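Local structure of sesquisabinene B synthase 2 (Santalum album, 6A2A) at residues P214-T219 with R506-L511; V207-D212 with R221-W226. The protein is a plant terpene synthase that probably uses magnesium or manganese ions to cyclise a prenyl diphosphate, probably giving sesquisabinene B. All blocks are in the same frame, centred on the assembly; numbering follows the deposited sequence.

Contact 1 of 2, residues P214-T219 with R506-L511; sequences PLHWRT and RLNKCL
H216 and N508 reach for each other from opposite directions and meet at a single polar point. H216 NE2 donates to N508 OD1 at 2.9 Å, and the bond is nearly straight, with an N-H...O angle of 170°. N508 OD1 sits at the edge of the imidazole, in the ring plane. The amide plane stands 51° from the ring plane, and the donor is tilted out of the carbonyl plane. A chi1 of -170° sets CG of H216 opposite the backbone N, which carries the ring out from the 3-10 turn 215-217 to N508. The backbones stay well apart, 10.2 Å between H216 CA and N508 CA. The bond joins the loop between helices 201-212 and 220-232 to helix 489-510. In the plant terpene synthase fold this probably links the N-terminal part to the metal-binding C-terminal part. N508 ND2 donates elsewhere, to F171 O and G173 O, so both ends of this buried amide are used and its flip is fixed. The ring of W504 also meets the H216 ring, and W217 stacks on W504 and H533.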
loop_
_atom_site.group_PDB
_atom_site.type_symbol
_atom_site.label_atom_id
_atom_site.label_comp_id
_atom_site.label_asym_id
_atom_site.label_seq_id
_atom_site.Cartn_x
_atom_site.Cartn_y
_atom_site.Cartn_z
ATOM N N PRO A 214 -0.919 28.366 25.821
ATOM C CA PRO A 214 0.140 29.233 25.325
ATOM C C PRO A 214 0.700 28.790 23.972
ATOM O O PRO A 214 0.621 27.608 23.606
ATOM C CB PRO A 214 1.220 29.215 26.413
ATOM C CG PRO A 214 0.909 27.994 27.209
ATOM C CD PRO A 214 -0.569 27.702 27.077
ATOM N N LEU A 215 1.270 29.711 23.184
ATOM C CA LEU A 215 1.795 29.420 21.926
ATOM C C LEU A 215 2.805 28.256 21.995
ATOM O O LEU A 215 2.856 27.421 21.088
ATOM C CB LEU A 215 2.466 30.682 21.353
ATOM C CG LEU A 215 3.099 30.538 19.988
ATOM C CD1 LEU A 215 2.085 30.126 18.969
ATOM C CD2 LEU A 215 3.767 31.837 19.527
ATOM N N HIS A 216 3.594 28.257 23.052
ATOM C CA HIS A 216 4.668 27.281 23.217
ATOM C C HIS A 216 4.073 25.866 23.295
ATOM O O HIS A 216 4.792 24.914 23.001
ATOM C CB HIS A 216 5.454 27.597 24.494
ATOM C CG HIS A 216 6.719 26.815 24.645
ATOM N ND1 HIS A 216 7.684 26.791 23.672
ATOM C CD2 HIS A 216 7.219 26.126 25.704
ATOM C CE1 HIS A 216 8.732 26.077 24.112
ATOM N NE2 HIS A 216 8.501 25.709 25.356
ATOM N N TRP A 217 2.837 25.732 23.763
ATOM C CA TRP A 217 2.183 24.406 23.978
ATOM C C TRP A 217 1.304 23.996 22.772
ATOM O O TRP A 217 0.716 22.917 22.785
ATOM C CB TRP A 217 1.378 24.463 25.273
ATOM C CG TRP A 217 2.215 24.494 26.516
ATOM C CD1 TRP A 217 3.573 24.611 26.601
ATOM C CD2 TRP A 217 1.728 24.418 27.852
ATOM N NE1 TRP A 217 3.965 24.638 27.910
ATOM C CE2 TRP A 217 2.858 24.454 28.699
ATOM C CE3 TRP A 217 0.473 24.258 28.424
ATOM C CZ2 TRP A 217 2.724 24.386 30.064
ATOM C CZ3 TRP A 217 0.353 24.148 29.777
ATOM C CH2 TRP A 217 1.461 24.277 30.600
ATOM N N ARG A 218 1.208 24.799 21.732
ATOM C CA ARG A 218 0.344 24.503 20.596
ATOM C C ARG A 218 1.137 23.837 19.482
ATOM O O ARG A 218 2.361 24.033 19.340
ATOM C CB ARG A 218 -0.363 25.794 20.121
ATOM C CG ARG A 218 -1.417 26.289 21.093
ATOM C CD ARG A 218 -2.103 27.618 20.652
ATOM N NE ARG A 218 -3.244 27.919 21.467
ATOM C CZ ARG A 218 -4.469 27.402 21.286
ATOM N NH1 ARG A 218 -4.673 26.466 20.369
ATOM N NH2 ARG A 218 -5.450 27.787 22.068
ATOM N N THR A 219 0.436 23.161 18.608
ATOM C CA THR A 219 1.030 22.568 17.456
ATOM C C THR A 219 1.351 23.632 16.429
ATOM O O THR A 219 0.719 24.716 16.384
ATOM C CB THR A 219 0.187 21.504 16.755
ATOM O OG1 THR A 219 -0.881 22.095 16.008
ATOM C CG2 THR A 219 -0.371 20.444 17.698
ATOM N N ARG A 506 11.907 21.058 32.259
ATOM C CA ARG A 506 13.007 20.122 31.966
ATOM C C ARG A 506 13.203 19.946 30.472
ATOM O O ARG A 506 14.307 19.933 29.978
ATOM C CB ARG A 506 12.710 18.811 32.722
ATOM C CG ARG A 506 12.520 19.030 34.210
ATOM C CD ARG A 506 12.799 17.850 35.120
ATOM N NE ARG A 506 14.221 17.737 35.362
ATOM C CZ ARG A 506 14.752 16.882 36.237
ATOM N NH1 ARG A 506 13.969 16.080 36.959
ATOM N NH2 ARG A 506 16.054 16.868 36.395
ATOM N N LEU A 507 12.123 19.745 29.675
ATOM C CA LEU A 507 12.204 19.730 28.233
ATOM C C LEU A 507 12.906 20.970 27.644
ATOM O O LEU A 507 13.738 20.840 26.760
ATOM C CB LEU A 507 10.763 19.696 27.696
ATOM C CG LEU A 507 10.081 18.414 27.289
ATOM C CD1 LEU A 507 8.894 18.741 26.363
ATOM C CD2 LEU A 507 10.990 17.374 26.655
ATOM N N ASN A 508 12.506 22.193 28.088
ATOM C CA ASN A 508 13.065 23.428 27.603
ATOM C C ASN A 508 14.581 23.472 27.842
ATOM O O ASN A 508 15.330 23.769 26.949
ATOM C CB ASN A 508 12.448 24.648 28.325
ATOM C CG ASN A 508 11.008 24.932 27.945
ATOM O OD1 ASN A 508 10.548 24.457 26.905
ATOM N ND2 ASN A 508 10.326 25.681 28.785
ATOM N N LYS A 509 14.969 23.093 29.015
ATOM C CA LYS A 509 16.422 23.139 29.376
ATOM C C LYS A 509 17.207 22.060 28.601
ATOM O O LYS A 509 18.344 22.328 28.110
ATOM C CB LYS A 509 16.637 23.001 30.877
ATOM C CG LYS A 509 18.065 23.324 31.328
ATOM C CD LYS A 509 18.182 23.399 32.812
ATOM C CE LYS A 509 19.530 23.927 33.275
ATOM N NZ LYS A 509 19.445 24.362 34.698
ATOM N N CYS A 510 16.590 20.902 28.371
ATOM C CA CYS A 510 17.273 19.824 27.595
ATOM C C CYS A 510 17.667 20.370 26.221
ATOM O O CYS A 510 18.731 20.037 25.732
ATOM C CB CYS A 510 16.445 18.536 27.440
ATOM S SG CYS A 510 16.133 17.554 28.915
ATOM N N LEU A 511 16.885 21.269 25.566
ATOM C CA LEU A 511 17.238 21.779 24.261
ATOM C C LEU A 511 18.463 22.705 24.282
ATOM O O LEU A 511 18.961 23.035 23.226
ATOM C CB LEU A 511 16.043 22.527 23.677
ATOM C CG LEU A 511 14.779 21.690 23.457
ATOM C CD1 LEU A 511 13.643 22.549 22.945
ATOM C CD2 LEU A 511 15.064 20.558 22.487
#

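Contact 2 of 2, residues V207-D212 with R221-W226; sequences VSHALD and RYEARW
Helices 201-212 and 220-232 follow each other in the chain, joined by a short loop, and this contact pairs their side chains in the all-helical terpene synthase fold. It lies away from the metal-binding residues. H209 carries it alone from its side and meets E223 and W226, about one turn apart on the second helix. The H209 ring lies flat over the six-membered ring of W226 in a face-to-face stack. The centroids are 3.5 Å apart and the planes differ by 5°. H209 CE1 lies 3.4 Å from W226 CD2, and H209 ND1 is 3.4 Å from W226 CE2. The edge of the same imidazole faces the carboxylate. H209 NE2 donates to E223 OE1 at 2.6 Å, with an N-H...O angle of 177°. The oxygen accepts through its syn lone pair and lies in the ring plane. E223 starts with CG anti to the backbone N, then bends at chi2 (60°), which brings the carboxylate round to the imidazole. Its other oxygen, OE2, forms a salt bridge with R90. The histidine is thus held both over a face and at an edge, which should restrict tilt and rotation of its ring. The carboxylate would tend to favour a protonated imidazole, though the positive charge of R90 on the other oxygen probably tempers this and helps keep E223 ionised.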
loop_
_atom_site.group_PDB
_atom_site.type_symbol
_atom_site.label_atom_id
_atom_site.label_comp_id
_atom_site.label_asym_id
_atom_site.label_seq_id
_atom_site.Cartn_x
_atom_site.Cartn_y
_atom_site.Cartn_z
ATOM N N VAL A 207 -5.800 36.842 23.084
ATOM C CA VAL A 207 -5.680 36.635 24.538
ATOM C C VAL A 207 -6.438 35.375 24.966
ATOM O O VAL A 207 -5.952 34.575 25.765
ATOM C CB VAL A 207 -6.145 37.864 25.334
ATOM C CG1 VAL A 207 -6.451 37.526 26.770
ATOM C CG2 VAL A 207 -5.122 38.958 25.230
ATOM N N SER A 208 -7.644 35.230 24.442
ATOM C CA SER A 208 -8.497 34.114 24.728
ATOM C C SER A 208 -7.811 32.803 24.306
ATOM O O SER A 208 -7.840 31.785 25.050
ATOM C CB SER A 208 -9.806 34.358 24.024
ATOM O OG SER A 208 -10.663 33.292 24.231
ATOM N N HIS A 209 -7.246 32.842 23.121
ATOM C CA HIS A 209 -6.556 31.724 22.520
ATOM C C HIS A 209 -5.374 31.350 23.397
ATOM O O HIS A 209 -5.158 30.163 23.699
ATOM C CB HIS A 209 -6.121 32.088 21.127
ATOM C CG HIS A 209 -5.605 30.980 20.273
ATOM N ND1 HIS A 209 -6.453 30.071 19.688
ATOM C CD2 HIS A 209 -4.386 30.741 19.755
ATOM C CE1 HIS A 209 -5.779 29.312 18.841
ATOM N NE2 HIS A 209 -4.507 29.693 18.855
ATOM N N ALA A 210 -4.640 32.354 23.846
ATOM C CA ALA A 210 -3.475 32.145 24.704
ATOM C C ALA A 210 -3.831 31.579 26.067
ATOM O O ALA A 210 -3.102 30.712 26.591
ATOM C CB ALA A 210 -2.723 33.426 24.891
ATOM N N LEU A 211 -4.888 32.064 26.696
ATOM C CA LEU A 211 -5.307 31.580 27.992
ATOM C C LEU A 211 -5.747 30.105 27.911
ATOM O O LEU A 211 -5.573 29.344 28.870
ATOM C CB LEU A 211 -6.410 32.481 28.533
ATOM C CG LEU A 211 -5.922 33.846 29.021
ATOM C CD1 LEU A 211 -7.104 34.728 29.382
ATOM C CD2 LEU A 211 -5.009 33.696 30.242
ATOM N N ASP A 212 -6.330 29.713 26.794
ATOM C CA ASP A 212 -6.623 28.285 26.547
ATOM C C ASP A 212 -5.352 27.470 26.482
ATOM O O ASP A 212 -5.243 26.454 27.197
ATOM C CB ASP A 212 -7.433 28.086 25.266
ATOM C CG ASP A 212 -8.891 28.487 25.409
ATOM O OD1 ASP A 212 -9.391 28.755 26.499
ATOM O OD2 ASP A 212 -9.510 28.557 24.352
ATOM N N ARG A 221 1.092 23.213 13.036
ATOM C CA ARG A 221 0.299 23.176 11.813
ATOM C C ARG A 221 -1.109 23.695 12.077
ATOM O O ARG A 221 -1.647 24.466 11.254
ATOM C CB ARG A 221 0.226 21.772 11.207
ATOM C CG ARG A 221 -0.509 21.737 9.871
ATOM C CD ARG A 221 0.194 22.603 8.834
ATOM N NE ARG A 221 -0.475 22.424 7.552
ATOM C CZ ARG A 221 -0.195 23.098 6.430
ATOM N NH1 ARG A 221 0.807 23.987 6.403
ATOM N NH2 ARG A 221 -0.956 22.886 5.369
ATOM N N TYR A 222 -1.714 23.290 13.188
ATOM C CA TYR A 222 -3.058 23.747 13.504
ATOM C C TYR A 222 -3.023 25.218 13.929
ATOM O O TYR A 222 -3.987 25.930 13.646
ATOM C CB TYR A 222 -3.732 22.878 14.560
ATOM C CG TYR A 222 -3.996 21.479 14.083
ATOM C CD1 TYR A 222 -3.033 20.479 14.221
ATOM C CD2 TYR A 222 -5.191 21.127 13.485
ATOM C CE1 TYR A 222 -3.239 19.202 13.719
ATOM C CE2 TYR A 222 -5.409 19.848 13.001
ATOM C CZ TYR A 222 -4.431 18.878 13.120
ATOM O OH TYR A 222 -4.609 17.598 12.665
ATOM N N GLU A 223 -1.930 25.658 14.573
ATOM C CA GLU A 223 -1.784 27.088 14.900
ATOM C C GLU A 223 -1.681 27.907 13.607
ATOM O O GLU A 223 -2.207 29.051 13.569
ATOM C CB GLU A 223 -0.555 27.337 15.789
ATOM C CG GLU A 223 -0.424 28.792 16.246
ATOM C CD GLU A 223 -1.570 29.347 17.073
ATOM O OE1 GLU A 223 -2.516 28.607 17.507
ATOM O OE2 GLU A 223 -1.591 30.644 17.201
ATOM N N ALA A 224 -1.020 27.383 12.613
ATOM C CA ALA A 224 -0.826 28.124 11.355
ATOM C C ALA A 224 -2.193 28.453 10.736
ATOM O O ALA A 224 -2.419 29.595 10.265
ATOM C CB ALA A 224 0.037 27.376 10.400
ATOM N N ARG A 225 -3.078 27.481 10.718
ATOM C CA ARG A 225 -4.373 27.735 10.092
ATOM C C ARG A 225 -5.197 28.757 10.879
ATOM O O ARG A 225 -5.921 29.568 10.258
ATOM C CB ARG A 225 -5.211 26.461 9.984
ATOM C CG ARG A 225 -6.507 26.662 9.212
ATOM C CD ARG A 225 -6.264 27.033 7.769
ATOM N NE ARG A 225 -7.540 27.458 7.136
ATOM C CZ ARG A 225 -8.052 28.691 7.170
ATOM N NH1 ARG A 225 -7.471 29.634 7.888
ATOM N NH2 ARG A 225 -9.130 28.990 6.438
ATOM N N TRP A 226 -5.170 28.696 12.202
ATOM C CA TRP A 226 -5.866 29.662 13.035
ATOM C C TRP A 226 -5.247 31.054 12.813
ATOM O O TRP A 226 -5.973 32.064 12.661
ATOM C CB TRP A 226 -5.766 29.286 14.505
ATOM C CG TRP A 226 -6.491 30.209 15.423
ATOM C CD1 TRP A 226 -7.825 30.174 15.728
ATOM C CD2 TRP A 226 -5.951 31.361 16.094
ATOM N NE1 TRP A 226 -8.130 31.180 16.605
ATOM C CE2 TRP A 226 -6.996 31.918 16.848
ATOM C CE3 TRP A 226 -4.682 31.942 16.175
ATOM C CZ2 TRP A 226 -6.809 33.048 17.646
ATOM C CZ3 TRP A 226 -4.498 33.059 16.973
ATOM C CH2 TRP A 226 -5.545 33.589 17.697
#

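Overall arrangement
The two contacts are neighbours, with centres about 15 Å apart, and their segments alternate along the chain. Helix 201-212 supplies H209, the following loop supplies H216, and helix 220-232 returns with E223 and W226. Contact 2 ties the two helices to each other, and contact 1 ties the loop between them to helix 489-510. R218 links the two places: its NH2 lies 2.9 Å from H209 O, a probable hydrogen bond, and its CD packs 3.3 Å from E223 OE1. L215 CD1 also rests 3.9 Å from E223 CG. Neither contact is at the magnesium-binding residues D316, D320, E394 and N460.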